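Local structure of Ras-associated and pleckstrin homology domains-containing protein 1 (Homo sapiens, 4GN1) at residues 156-159 with 160-163; 204-207 with 208-212; 222-225 with 226-229; 231-234 with 235-238. The protein mediates localized membrane signals, helps regulate lamellipodial dynamics, brings EVL and VASP to the leading edge and binds RAC1 through its Ras-associating and PH domains. All blocks are in the same frame, centred on the assembly; numbering follows the deposited sequence.

Contact 1: 156-159 with 160-163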
ATOM      1  N   ARG A 156      11.817   0.588 -10.786  1.00 42.58           N
ATOM      2  CA  ARG A 156      11.897  -0.456 -11.813  1.00 43.57           C
ATOM      3  C   ARG A 156      11.081  -1.661 -11.343  1.00 42.02           C
ATOM      4  O   ARG A 156      10.840  -1.814 -10.145  1.00 40.15           O
ATOM      5  CB  ARG A 156      13.342  -0.914 -11.993  1.00 46.26           C
ATOM      6  CG  ARG A 156      14.283   0.102 -12.604  1.00 50.35           C
ATOM      7  CD  ARG A 156      15.592  -0.554 -13.005  1.00 54.15           C
ATOM      8  NE  ARG A 156      16.552   0.415 -13.543  1.00 58.05           N
ATOM      9  CZ  ARG A 156      17.622   0.881 -12.890  1.00 60.79           C
ATOM     10  NH1 ARG A 156      17.902   0.482 -11.653  1.00 58.72           N
ATOM     11  NH2 ARG A 156      18.432   1.753 -13.487  1.00 65.13           N
ATOM     12  N   ALA A 157      10.681  -2.526 -12.278  1.00 42.49           N
ATOM     13  CA  ALA A 157      10.024  -3.790 -11.948  1.00 40.39           C
ATOM     14  C   ALA A 157      10.885  -4.605 -10.986  1.00 41.40           C
ATOM     15  O   ALA A 157      10.389  -5.483 -10.272  1.00 40.34           O
ATOM     16  CB  ALA A 157       9.745  -4.582 -13.206  1.00 40.35           C
ATOM     17  N   SER A 158      12.181  -4.297 -10.957  1.00 43.68           N
ATOM     18  CA  SER A 158      13.135  -5.007 -10.089  1.00 44.13           C
ATOM     19  C   SER A 158      13.340  -4.395  -8.672  1.00 43.57           C
ATOM     20  O   SER A 158      14.201  -4.871  -7.919  1.00 45.56           O
ATOM     21  CB  SER A 158      14.482  -5.194 -10.811  1.00 46.10           C
ATOM     22  OG  SER A 158      14.998  -3.948 -11.243  1.00 48.22           O
ATOM     23  N   GLY A 159      12.541  -3.377  -8.309  1.00 40.89           N
ATOM     24  CA  GLY A 159      12.612  -2.735  -6.985  1.00 37.19           C
ATOM     25  C   GLY A 159      12.803  -1.231  -7.036  1.00 36.36           C
ATOM     26  O   GLY A 159      12.740  -0.613  -8.096  1.00 37.64           O
ATOM     27  N   ILE A 160      13.027  -0.628  -5.885  1.00 34.08           N
ATOM     28  CA  ILE A 160      13.278   0.790  -5.839  1.00 33.93           C
ATOM     29  C   ILE A 160      14.776   0.977  -5.842  1.00 35.50           C
ATOM     30  O   ILE A 160      15.497   0.192  -5.227  1.00 34.61           O
ATOM     31  CB  ILE A 160      12.666   1.430  -4.580  1.00 32.70           C
ATOM     32  CG1 ILE A 160      11.172   1.082  -4.489  1.00 31.12           C
ATOM     33  CG2 ILE A 160      12.899   2.934  -4.557  1.00 33.56           C
ATOM     34  CD1 ILE A 160      10.435   1.696  -3.314  1.00 30.79           C
ATOM     35  N   TYR A 161      15.214   2.017  -6.555  1.00 37.46           N
ATOM     36  CA  TYR A 161      16.606   2.449  -6.658  1.00 39.84           C
ATOM     37  C   TYR A 161      16.707   3.916  -6.320  1.00 41.12           C
ATOM     38  O   TYR A 161      15.707   4.639  -6.358  1.00 40.29           O
ATOM     39  CB  TYR A 161      17.123   2.263  -8.080  1.00 41.65           C
ATOM     40  CG  TYR A 161      17.217   0.831  -8.464  1.00 41.83           C
ATOM     41  CD1 TYR A 161      18.433   0.156  -8.415  1.00 43.59           C
ATOM     42  CD2 TYR A 161      16.084   0.137  -8.859  1.00 40.50           C
ATOM     43  CE1 TYR A 161      18.513  -1.179  -8.759  1.00 43.86           C
ATOM     44  CE2 TYR A 161      16.151  -1.193  -9.198  1.00 41.04           C
ATOM     45  CZ  TYR A 161      17.361  -1.838  -9.147  1.00 42.79           C
ATOM     46  OH  TYR A 161      17.388  -3.159  -9.486  1.00 44.58           O
ATOM     47  N   TYR A 162      17.925   4.361  -6.017  1.00 43.08           N
ATOM     48  CA  TYR A 162      18.166   5.747  -5.673  1.00 44.50           C
ATOM     49  C   TYR A 162      19.625   6.086  -5.813  1.00 47.77           C
ATOM     50  O   TYR A 162      20.467   5.214  -5.982  1.00 49.06           O
ATOM     51  CB  TYR A 162      17.673   6.067  -4.250  1.00 42.95           C
ATOM     52  CG  TYR A 162      18.618   5.697  -3.107  1.00 43.52           C
ATOM     53  CD1 TYR A 162      18.802   6.565  -2.033  1.00 43.68           C
ATOM     54  CD2 TYR A 162      19.319   4.483  -3.097  1.00 43.67           C
ATOM     55  CE1 TYR A 162      19.648   6.240  -0.986  1.00 44.76           C
ATOM     56  CE2 TYR A 162      20.165   4.152  -2.052  1.00 44.65           C
ATOM     57  CZ  TYR A 162      20.323   5.032  -1.001  1.00 45.11           C
ATOM     58  OH  TYR A 162      21.151   4.703   0.035  1.00 46.41           O
ATOM     59  N   VAL A 163      19.903   7.377  -5.749  1.00 50.56           N
ATOM     60  CA  VAL A 163      21.243   7.901  -5.814  1.00 54.20           C
ATOM     61  C   VAL A 163      21.553   8.378  -4.402  1.00 55.91           C
ATOM     62  O   VAL A 163      20.885   9.283  -3.898  1.00 55.84           O
ATOM     63  CB  VAL A 163      21.312   9.068  -6.812  1.00 55.30           C
ATOM     64  CG1 VAL A 163      22.753   9.493  -7.035  1.00 58.44           C
ATOM     65  CG2 VAL A 163      20.651   8.668  -8.126  1.00 54.56           C
TER

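Contact 2: 204-207 with 208-212. With MLI (malonate ion), chain E.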
ATOM      1  N   VAL A 204       5.907   3.944   4.007  1.00 25.69           N
ATOM      2  CA  VAL A 204       6.849   3.162   4.787  1.00 25.09           C
ATOM      3  C   VAL A 204       6.915   1.799   4.141  1.00 24.11           C
ATOM      4  O   VAL A 204       5.882   1.222   3.781  1.00 22.73           O
ATOM      5  CB  VAL A 204       6.417   2.992   6.275  1.00 25.50           C
ATOM      6  CG1 VAL A 204       7.443   2.187   7.070  1.00 25.06           C
ATOM      7  CG2 VAL A 204       6.207   4.328   6.968  1.00 26.48           C
ATOM      8  N   LEU A 205       8.142   1.305   3.969  1.00 24.74           N
ATOM      9  CA  LEU A 205       8.397  -0.043   3.449  1.00 23.92           C
ATOM     10  C   LEU A 205       9.113  -0.861   4.521  1.00 23.79           C
ATOM     11  O   LEU A 205      10.115  -0.421   5.086  1.00 24.62           O
ATOM     12  CB  LEU A 205       9.217   0.025   2.172  1.00 24.48           C
ATOM     13  CG  LEU A 205       8.690   0.962   1.095  1.00 24.59           C
ATOM     14  CD1 LEU A 205       9.863   1.578   0.381  1.00 26.66           C
ATOM     15  CD2 LEU A 205       7.839   0.213   0.098  1.00 24.08           C
ATOM     16  N   LYS A 206       8.537  -2.010   4.853  1.00 22.65           N
ATOM     17  CA  LYS A 206       9.160  -2.961   5.784  1.00 22.89           C
ATOM     18  C   LYS A 206       8.682  -4.376   5.529  1.00 22.03           C
ATOM     19  O   LYS A 206       7.591  -4.590   5.002  1.00 21.08           O
ATOM     20  CB  LYS A 206       8.897  -2.604   7.257  1.00 22.53           C
ATOM     21  CG  LYS A 206       7.438  -2.709   7.687  1.00 20.68           C
ATOM     22  CD  LYS A 206       7.324  -2.950   9.189  1.00 20.87           C
ATOM     23  CE  LYS A 206       5.955  -3.532   9.536  1.00 19.66           C
ATOM     24  NZ  LYS A 206       5.864  -4.932   9.048  1.00 18.91           N
ATOM     25  N   HIS A 207       9.532  -5.325   5.909  1.00 22.73           N
ATOM     26  CA  HIS A 207       9.188  -6.730   5.984  1.00 22.08           C
ATOM     27  C   HIS A 207       7.965  -6.926   6.857  1.00 21.41           C
ATOM     28  O   HIS A 207       7.850  -6.305   7.916  1.00 21.13           O
ATOM     29  CB  HIS A 207      10.377  -7.517   6.536  1.00 22.50           C
ATOM     30  CG  HIS A 207      10.237  -9.011   6.394  1.00 22.45           C
ATOM     31  ND1 HIS A 207       9.350  -9.732   7.115  1.00 21.81           N
ATOM     32  CD2 HIS A 207      10.903  -9.914   5.575  1.00 22.84           C
ATOM     33  CE1 HIS A 207       9.435 -11.026   6.764  1.00 21.66           C
ATOM     34  NE2 HIS A 207      10.393 -11.134   5.828  1.00 22.87           N
ATOM     35  N   PRO A 208       7.037  -7.798   6.423  1.00 20.93           N
ATOM     36  CA  PRO A 208       5.856  -8.107   7.224  1.00 20.99           C
ATOM     37  C   PRO A 208       6.185  -8.500   8.671  1.00 22.67           C
ATOM     38  O   PRO A 208       5.413  -8.184   9.564  1.00 22.67           O
ATOM     39  CB  PRO A 208       5.217  -9.304   6.477  1.00 20.02           C
ATOM     40  CG  PRO A 208       5.674  -9.169   5.073  1.00 20.11           C
ATOM     41  CD  PRO A 208       7.047  -8.530   5.134  1.00 21.20           C
ATOM     42  N   GLN A 209       7.314  -9.174   8.902  1.00 25.02           N
ATOM     43  CA  GLN A 209       7.644  -9.717  10.234  1.00 26.60           C
ATOM     44  C   GLN A 209       8.206  -8.725  11.251  1.00 27.03           C
ATOM     45  O   GLN A 209       8.244  -9.030  12.441  1.00 27.40           O
ATOM     46  CB  GLN A 209       8.573 -10.937  10.120  1.00 29.34           C
ATOM     47  CG  GLN A 209       7.877 -12.117   9.454  1.00 32.90           C
ATOM     48  CD  GLN A 209       8.609 -13.430   9.601  1.00 35.37           C
ATOM     49  OE1 GLN A 209       9.287 -13.866   8.685  1.00 39.12           O
ATOM     50  NE2 GLN A 209       8.466 -14.075  10.755  1.00 38.35           N
ATOM     51  N   ILE A 210       8.657  -7.562  10.792  1.00 26.22           N
ATOM     52  CA  ILE A 210       9.165  -6.543  11.697  1.00 26.99           C
ATOM     53  C   ILE A 210       7.989  -5.778  12.302  1.00 26.44           C
ATOM     54  O   ILE A 210       7.100  -5.317  11.592  1.00 24.99           O
ATOM     55  CB  ILE A 210      10.147  -5.608  10.985  1.00 27.15           C
ATOM     56  CG1 ILE A 210      11.458  -6.346  10.760  1.00 27.85           C
ATOM     57  CG2 ILE A 210      10.344  -4.329  11.769  1.00 27.69           C
ATOM     58  CD1 ILE A 210      12.392  -5.662   9.788  1.00 28.80           C
ATOM     59  N   GLN A 211       7.991  -5.668  13.626  1.00 27.36           N
ATOM     60  CA  GLN A 211       6.835  -5.167  14.358  1.00 27.37           C
ATOM     61  C   GLN A 211       7.194  -4.053  15.335  1.00 29.07           C
ATOM     62  O   GLN A 211       6.313  -3.495  15.972  1.00 29.50           O
ATOM     63  CB  GLN A 211       6.133  -6.318  15.098  1.00 26.45           C
ATOM     64  CG  GLN A 211       5.435  -7.315  14.181  1.00 25.58           C
ATOM     65  CD  GLN A 211       4.227  -6.708  13.484  1.00 25.07           C
ATOM     66  OE1 GLN A 211       3.369  -6.088  14.130  1.00 24.07           O
ATOM     67  NE2 GLN A 211       4.171  -6.853  12.155  1.00 24.04           N
ATOM     68  N   LYS A 212       8.479  -3.737  15.450  1.00 30.97           N
ATOM     69  CA  LYS A 212       8.950  -2.647  16.309  1.00 33.51           C
ATOM     70  C   LYS A 212      10.103  -1.911  15.629  1.00 34.39           C
ATOM     71  O   LYS A 212      10.387  -2.166  14.453  1.00 33.56           O
ATOM     72  CB  LYS A 212       9.354  -3.155  17.708  1.00 36.01           C
ATOM     73  CG  LYS A 212      10.355  -4.290  17.696  1.00 37.42           C
ATOM     74  CD  LYS A 212      10.908  -4.603  19.077  1.00 41.17           C
ATOM     75  CE  LYS A 212      12.046  -5.622  18.966  1.00 43.10           C
ATOM     76  NZ  LYS A 212      13.076  -5.480  20.040  1.00 47.23           N
TER
HETATM   77  C1  MLI E 601       1.750  -7.633   9.103  1.00 21.80           C
HETATM   78  C2  MLI E 601       1.154  -8.497   7.990  1.00 23.16           C
HETATM   79  C3  MLI E 601       2.495  -6.429   8.519  1.00 20.88           C
HETATM   80  O6  MLI E 601       1.567  -9.662   7.869  1.00 22.17           O
HETATM   81  O7  MLI E 601       0.276  -8.041   7.211  1.00 24.14           O
HETATM   82  O8  MLI E 601       2.497  -6.265   7.288  1.00 19.06           O
HETATM   83  O9  MLI E 601       3.084  -5.619   9.277  1.00 21.75           O

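Contact 3: 222-225 with 226-229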
ATOM      1  N   CYS A 222       6.727  12.558   0.749  1.00 33.19           N
ATOM      2  CA  CYS A 222       6.451  13.095  -0.561  1.00 33.90           C
ATOM      3  C   CYS A 222       6.061  14.555  -0.449  1.00 35.80           C
ATOM      4  O   CYS A 222       5.617  14.999   0.620  1.00 35.38           O
ATOM      5  CB  CYS A 222       5.337  12.302  -1.216  1.00 31.92           C
ATOM      6  SG  CYS A 222       5.708  10.547  -1.361  1.00 29.78           S
ATOM      7  N   ASP A 223       6.208  15.281  -1.561  1.00 37.40           N
ATOM      8  CA  ASP A 223       5.895  16.716  -1.619  1.00 40.41           C
ATOM      9  C   ASP A 223       4.424  17.022  -1.355  1.00 39.78           C
ATOM     10  O   ASP A 223       4.110  18.044  -0.741  1.00 40.19           O
ATOM     11  CB  ASP A 223       6.299  17.333  -2.977  1.00 42.77           C
ATOM     12  CG  ASP A 223       7.769  17.740  -3.032  1.00 45.58           C
ATOM     13  OD1 ASP A 223       8.322  17.817  -4.161  1.00 47.68           O
ATOM     14  OD2 ASP A 223       8.377  17.981  -1.960  1.00 46.33           O
ATOM     15  N   ASP A 224       3.545  16.129  -1.820  1.00 38.33           N
ATOM     16  CA  ASP A 224       2.103  16.368  -1.859  1.00 38.03           C
ATOM     17  C   ASP A 224       1.341  15.043  -2.000  1.00 35.74           C
ATOM     18  O   ASP A 224       1.957  13.978  -2.087  1.00 34.95           O
ATOM     19  CB  ASP A 224       1.753  17.372  -2.975  1.00 39.91           C
ATOM     20  CG  ASP A 224       2.215  16.913  -4.344  1.00 40.66           C
ATOM     21  OD1 ASP A 224       2.052  15.725  -4.669  1.00 39.62           O
ATOM     22  OD2 ASP A 224       2.735  17.739  -5.113  1.00 42.43           O
ATOM     23  N   VAL A 225       0.013  15.091  -2.021  1.00 34.94           N
ATOM     24  CA  VAL A 225      -0.780  13.856  -1.871  1.00 32.98           C
ATOM     25  C   VAL A 225      -0.804  13.044  -3.171  1.00 33.25           C
ATOM     26  O   VAL A 225      -0.985  11.809  -3.159  1.00 31.74           O
ATOM     27  CB  VAL A 225      -2.193  14.145  -1.297  1.00 31.99           C
ATOM     28  CG1 VAL A 225      -3.150  14.630  -2.375  1.00 32.32           C
ATOM     29  CG2 VAL A 225      -2.750  12.931  -0.577  1.00 29.79           C
ATOM     30  N   ARG A 226      -0.588  13.752  -4.277  1.00 34.65           N
ATOM     31  CA  ARG A 226      -0.481  13.170  -5.601  1.00 35.48           C
ATOM     32  C   ARG A 226       0.756  12.274  -5.717  1.00 34.09           C
ATOM     33  O   ARG A 226       0.661  11.111  -6.118  1.00 32.83           O
ATOM     34  CB  ARG A 226      -0.436  14.305  -6.638  1.00 39.99           C
ATOM     35  CG  ARG A 226      -0.717  13.904  -8.075  1.00 42.53           C
ATOM     36  CD  ARG A 226      -2.166  13.474  -8.291  1.00 44.20           C
ATOM     37  NE  ARG A 226      -2.375  13.041  -9.677  1.00 46.34           N
ATOM     38  CZ  ARG A 226      -2.175  11.801 -10.123  1.00 46.10           C
ATOM     39  NH1 ARG A 226      -1.771  10.835  -9.301  1.00 43.37           N
ATOM     40  NH2 ARG A 226      -2.382  11.527 -11.407  1.00 48.37           N
ATOM     41  N   THR A 227       1.917  12.820  -5.368  1.00 34.60           N
ATOM     42  CA  THR A 227       3.180  12.063  -5.406  1.00 34.47           C
ATOM     43  C   THR A 227       3.063  10.830  -4.507  1.00 32.81           C
ATOM     44  O   THR A 227       3.464   9.736  -4.894  1.00 32.18           O
ATOM     45  CB  THR A 227       4.392  12.917  -4.952  1.00 35.50           C
ATOM     46  OG1 THR A 227       4.334  14.205  -5.572  1.00 37.22           O
ATOM     47  CG2 THR A 227       5.715  12.246  -5.325  1.00 35.09           C
ATOM     48  N   LEU A 228       2.502  11.019  -3.320  1.00 31.86           N
ATOM     49  CA  LEU A 228       2.218   9.911  -2.430  1.00 31.51           C
ATOM     50  C   LEU A 228       1.393   8.822  -3.125  1.00 31.11           C
ATOM     51  O   LEU A 228       1.759   7.644  -3.073  1.00 29.98           O
ATOM     52  CB  LEU A 228       1.544  10.391  -1.140  1.00 31.18           C
ATOM     53  CG  LEU A 228       1.125   9.343  -0.108  1.00 30.57           C
ATOM     54  CD1 LEU A 228       2.318   8.538   0.409  1.00 30.65           C
ATOM     55  CD2 LEU A 228       0.354   9.983   1.047  1.00 29.78           C
ATOM     56  N   HIS A 229       0.321   9.216  -3.818  1.00 32.11           N
ATOM     57  CA  HIS A 229      -0.556   8.249  -4.482  1.00 30.73           C
ATOM     58  C   HIS A 229       0.095   7.535  -5.629  1.00 30.78           C
ATOM     59  O   HIS A 229      -0.031   6.300  -5.764  1.00 30.61           O
ATOM     60  CB  HIS A 229      -1.888   8.878  -4.881  1.00 31.89           C
ATOM     61  CG  HIS A 229      -2.795   9.181  -3.698  1.00 32.24           C
ATOM     62  ND1 HIS A 229      -3.792  10.091  -3.753  1.00 34.05           N
ATOM     63  CD2 HIS A 229      -2.792   8.684  -2.394  1.00 31.34           C
ATOM     64  CE1 HIS A 229      -4.403  10.161  -2.558  1.00 33.02           C
ATOM     65  NE2 HIS A 229      -3.790   9.295  -1.728  1.00 32.25           N
TER

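Contact 4: 231-234 with 235-238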
ATOM      1  N   TRP A 231       3.333   6.990  -6.067  1.00 28.58           N
ATOM      2  CA  TRP A 231       4.368   6.091  -5.544  1.00 27.93           C
ATOM      3  C   TRP A 231       3.858   4.818  -4.917  1.00 26.36           C
ATOM      4  O   TRP A 231       4.364   3.718  -5.223  1.00 26.97           O
ATOM      5  CB  TRP A 231       5.316   6.826  -4.602  1.00 28.39           C
ATOM      6  CG  TRP A 231       6.443   7.511  -5.340  1.00 29.81           C
ATOM      7  CD1 TRP A 231       6.560   8.856  -5.647  1.00 30.71           C
ATOM      8  CD2 TRP A 231       7.636   6.889  -5.902  1.00 30.46           C
ATOM      9  NE1 TRP A 231       7.717   9.100  -6.319  1.00 32.29           N
ATOM     10  CE2 TRP A 231       8.405   7.968  -6.516  1.00 32.13           C
ATOM     11  CE3 TRP A 231       8.133   5.594  -5.948  1.00 30.11           C
ATOM     12  CZ2 TRP A 231       9.610   7.740  -7.156  1.00 33.42           C
ATOM     13  CZ3 TRP A 231       9.359   5.377  -6.595  1.00 31.43           C
ATOM     14  CH2 TRP A 231      10.078   6.430  -7.179  1.00 33.13           C
ATOM     15  N   VAL A 232       2.875   4.952  -4.031  1.00 25.22           N
ATOM     16  CA  VAL A 232       2.186   3.814  -3.423  1.00 23.93           C
ATOM     17  C   VAL A 232       1.536   2.929  -4.491  1.00 24.07           C
ATOM     18  O   VAL A 232       1.725   1.716  -4.475  1.00 23.48           O
ATOM     19  CB  VAL A 232       1.143   4.268  -2.377  1.00 23.16           C
ATOM     20  CG1 VAL A 232       0.361   3.078  -1.829  1.00 22.09           C
ATOM     21  CG2 VAL A 232       1.810   5.008  -1.238  1.00 23.42           C
ATOM     22  N   ASN A 233       0.802   3.506  -5.438  1.00 25.07           N
ATOM     23  CA  ASN A 233       0.212   2.649  -6.460  1.00 26.03           C
ATOM     24  C   ASN A 233       1.265   1.940  -7.304  1.00 26.98           C
ATOM     25  O   ASN A 233       1.182   0.705  -7.542  1.00 26.89           O
ATOM     26  CB  ASN A 233      -0.829   3.391  -7.292  1.00 26.54           C
ATOM     27  CG  ASN A 233      -2.137   3.569  -6.525  1.00 27.28           C
ATOM     28  OD1 ASN A 233      -2.824   2.593  -6.232  1.00 27.71           O
ATOM     29  ND2 ASN A 233      -2.471   4.809  -6.168  1.00 27.64           N
ATOM     30  N   GLY A 234       2.275   2.703  -7.709  1.00 27.60           N
ATOM     31  CA  GLY A 234       3.375   2.151  -8.485  1.00 28.70           C
ATOM     32  C   GLY A 234       3.980   0.987  -7.734  1.00 27.84           C
ATOM     33  O   GLY A 234       4.039  -0.123  -8.244  1.00 28.41           O
ATOM     34  N   ILE A 235       4.415   1.241  -6.503  1.00 27.64           N
ATOM     35  CA  ILE A 235       4.989   0.189  -5.665  1.00 26.69           C
ATOM     36  C   ILE A 235       4.093  -1.040  -5.593  1.00 24.66           C
ATOM     37  O   ILE A 235       4.577  -2.170  -5.710  1.00 24.47           O
ATOM     38  CB  ILE A 235       5.386   0.721  -4.273  1.00 27.10           C
ATOM     39  CG1 ILE A 235       6.472   1.785  -4.458  1.00 28.52           C
ATOM     40  CG2 ILE A 235       5.894  -0.405  -3.359  1.00 25.94           C
ATOM     41  CD1 ILE A 235       6.774   2.580  -3.211  1.00 28.94           C
ATOM     42  N   ARG A 236       2.793  -0.819  -5.461  1.00 23.86           N
ATOM     43  CA  ARG A 236       1.822  -1.911  -5.392  1.00 22.97           C
ATOM     44  C   ARG A 236       1.780  -2.750  -6.675  1.00 24.40           C
ATOM     45  O   ARG A 236       1.789  -3.990  -6.614  1.00 23.96           O
ATOM     46  CB  ARG A 236       0.438  -1.377  -5.026  1.00 22.17           C
ATOM     47  CG  ARG A 236       0.307  -1.009  -3.549  1.00 20.78           C
ATOM     48  CD  ARG A 236      -0.969  -0.242  -3.260  1.00 19.90           C
ATOM     49  NE  ARG A 236      -2.128  -1.124  -3.317  1.00 19.55           N
ATOM     50  CZ  ARG A 236      -3.230  -0.892  -4.012  1.00 19.41           C
ATOM     51  NH1 ARG A 236      -3.347   0.222  -4.731  1.00 20.34           N
ATOM     52  NH2 ARG A 236      -4.217  -1.782  -3.975  1.00 18.73           N
ATOM     53  N   ILE A 237       1.769  -2.082  -7.826  1.00 25.58           N
ATOM     54  CA  ILE A 237       1.815  -2.786  -9.116  1.00 26.56           C
ATOM     55  C   ILE A 237       3.042  -3.685  -9.209  1.00 26.95           C
ATOM     56  O   ILE A 237       2.927  -4.881  -9.439  1.00 26.74           O
ATOM     57  CB  ILE A 237       1.784  -1.815 -10.303  1.00 27.33           C
ATOM     58  CG1 ILE A 237       0.452  -1.068 -10.284  1.00 27.08           C
ATOM     59  CG2 ILE A 237       2.014  -2.577 -11.610  1.00 28.09           C
ATOM     60  CD1 ILE A 237       0.369   0.086 -11.256  1.00 28.57           C
ATOM     61  N   ALA A 238       4.204  -3.089  -8.986  1.00 27.53           N
ATOM     62  CA  ALA A 238       5.486  -3.788  -9.054  1.00 28.00           C
ATOM     63  C   ALA A 238       5.618  -4.921  -8.023  1.00 27.08           C
ATOM     64  O   ALA A 238       6.367  -5.873  -8.250  1.00 27.33           O
ATOM     65  CB  ALA A 238       6.608  -2.785  -8.861  1.00 28.96           C
TER

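Contact 1: 156-159 with 160-163
R156 reaches across a tight reversal of the chain to bring NH1 of its guanidinium over the face of the Y161 ring, and this is where the contact is packed most closely. NH1 stands 3.1 Å above the ring plane, over its centre, while R156 CZ lies 4.3 Å from the Y161 ring centroid and only 7° off the normal, a cation-pi contact. The two planes are 75° apart, so the guanidinium is not stacked flat but meets the face of the ring with one nitrogen. With CG beside the backbone N (chi1 -68°) and the chain extended from there to NE, the aliphatic part of R156 runs past the CE2 side of the ring, where R156 CD comes to 3.9 Å from Y161 CE2.

The reversal is a type I beta turn from R156 to G159, closed by backbone bonds in both directions between these two residues. It is the connecting turn of the hairpin made by strands 148-156 and 159-162 of the PH domain, and Y161 pairs with L154 through the backbone. G159, buried, has a positive phi that favours glycine, and its O approaches Y161 CD2 to 3.5 Å.

The looser side is the outer part of the turn, where A157 and S158 are exposed. Here S158 OG meets Y161 OH at the edge of the ring in a hydrogen bond of 3.1 Å, whose donor may be either hydroxyl. Y161 is phosphorylated by ABL1, a modification absent from this crystal; in this conformation a phosphate on Y161 OH would probably lie near S158.

Contact 2: 204-207 with 208-212
H207 and P208 start the type I beta turn, H207 to I210, with which the chain leaves strand 202-206 of the PH domain for the loop leading to strand 218-221. Among the hydrogen bonds, I210 N closes the turn on H207 O at 3.2 Å, from above the carbonyl plane. H207 O also accepts from K206 NZ, on the opposite face of that plane, at 2.7 Å. A further bond fixes the imidazole: Q209 N points at H207 ND1 over 2.8 Å, almost in the ring plane and nearly straight at 166°. With CG of H207 anti to the backbone N (chi1 -168°), the ring lies beside its own carbonyl carbon, on the side of the following residues, where ND1 can receive this N-H.

Apolar contacts add to the grip on the imidazole. P208 CD lies over one face, 3.6 Å from the H207 ring centroid, in a CH-pi contact offset toward the rim, while Q209 runs alongside and brings CG to 3.3 Å from H207 CE1.

The charged end of K206 also serves an anion. NZ, weakly bonded to I210 O and held too by Y186 OH, donates to a malonate ion, probably from the crystallisation liquor, which R60, N74, N184 and Y186 bind as well. Q211, whose OE1 is taken by N81, turns its amide back over the loop: NE2 donates to P208 O at 3.2 Å and, weakly, to malonate O9 at 3.3 Å.

Contact 3: 222-225 with 226-229
The first turn of helix 225-240, the C-terminal helix of the PH fold, is closed by an N-cap in which D224 takes the backbone and side chain of T227 on one oxygen. D224 OD1 accepts from T227 N at 3.0 Å, nearly along its own C-O axis and almost straight (174°), and from T227 OG1 at 2.9 Å, this time from above the carboxylate plane. T227 places its hydroxyl beside its own N (chi1 -45°), which lets both donors converge on OD1. OD2 forms a salt bridge with K106, so both carboxylate oxygens are engaged, and the negative charge would probably be favoured by the helix N-terminus as well.

The regular helix pattern begins at once, with L228 N bonded to D224 O and H229 N to V225 O. Beneath the cap, C222 turns inward: SG packs on L228, 3.7 Å from its CA, and CB lies 3.9 Å from T227 CB, close to L138 and L203 of the neighbouring strands. On the more exposed flank V225 and H229 run side by side, with CG2 of V225 3.8 Å from H229 CE1, while V225 O lies over one face of the H229 ring, 3.2 Å above its plane.

Contact 4: 231-234 with 235-238
W231 O to I235 N, V232 O to R236 N, N233 O to I237 N and G234 O to A238 N are successive i to i+4 bonds, the first 2.8 Å long and the last nearly straight, in the middle of the C-terminal helix of the PH fold, 225-240. On the side facing the strands, I235 CD1 meets the W231 indole at its edge, near the ring plane, 4.3 Å from CE3. CG1 of I235 lies beside its backbone N (chi1 -63°), which directs the branch back along the helix, with I235 CG1 3.0 Å from W231 O. Beyond this pair, W231 packs on F153 and L155, and I235 on L203 and L205, so the two side chains fit the helix against different strands of the core.

V232 adds an aliphatic contact, its CG1 lying 3.9 Å from CD of R236. On another flank, N233 and R236 lie side by side and point the same way, with amide and guanidinium planes turned 64° apart. The stronger partners of these polar ends are other residues: N233 ND2 donates to H229 O one turn earlier, and R236 NH2 forms a salt bridge with E63. Between them is a weak bond, bent to 116°, in which R236 NH1 approaches N233 OD1 at the edge of the guanidinium, over 2.9 Å.

Overall arrangement
All four contacts lie in the PH domain and follow one another along the chain. Contact 1 turns between strands 148-156 and 159-162, contact 2 leaves strand 202-206, and contacts 3 and 4 are the start and middle of helix 225-240, their centres about 13 Å apart. Contact 4 packs on contacts 1 and 2 in the core: I235 CD1 is 3.8 Å from I160 CD1 of contact 1, and I235 CG2 is 4.0 Å from L205 CD2 of contact 2. I160 and L205 also touch, so the helix closes over residues from separate strands. Contacts 2 and 3, with centres about 22 Å apart, do not meet. Contacts 2 and 4 also reach the Ras-associating region.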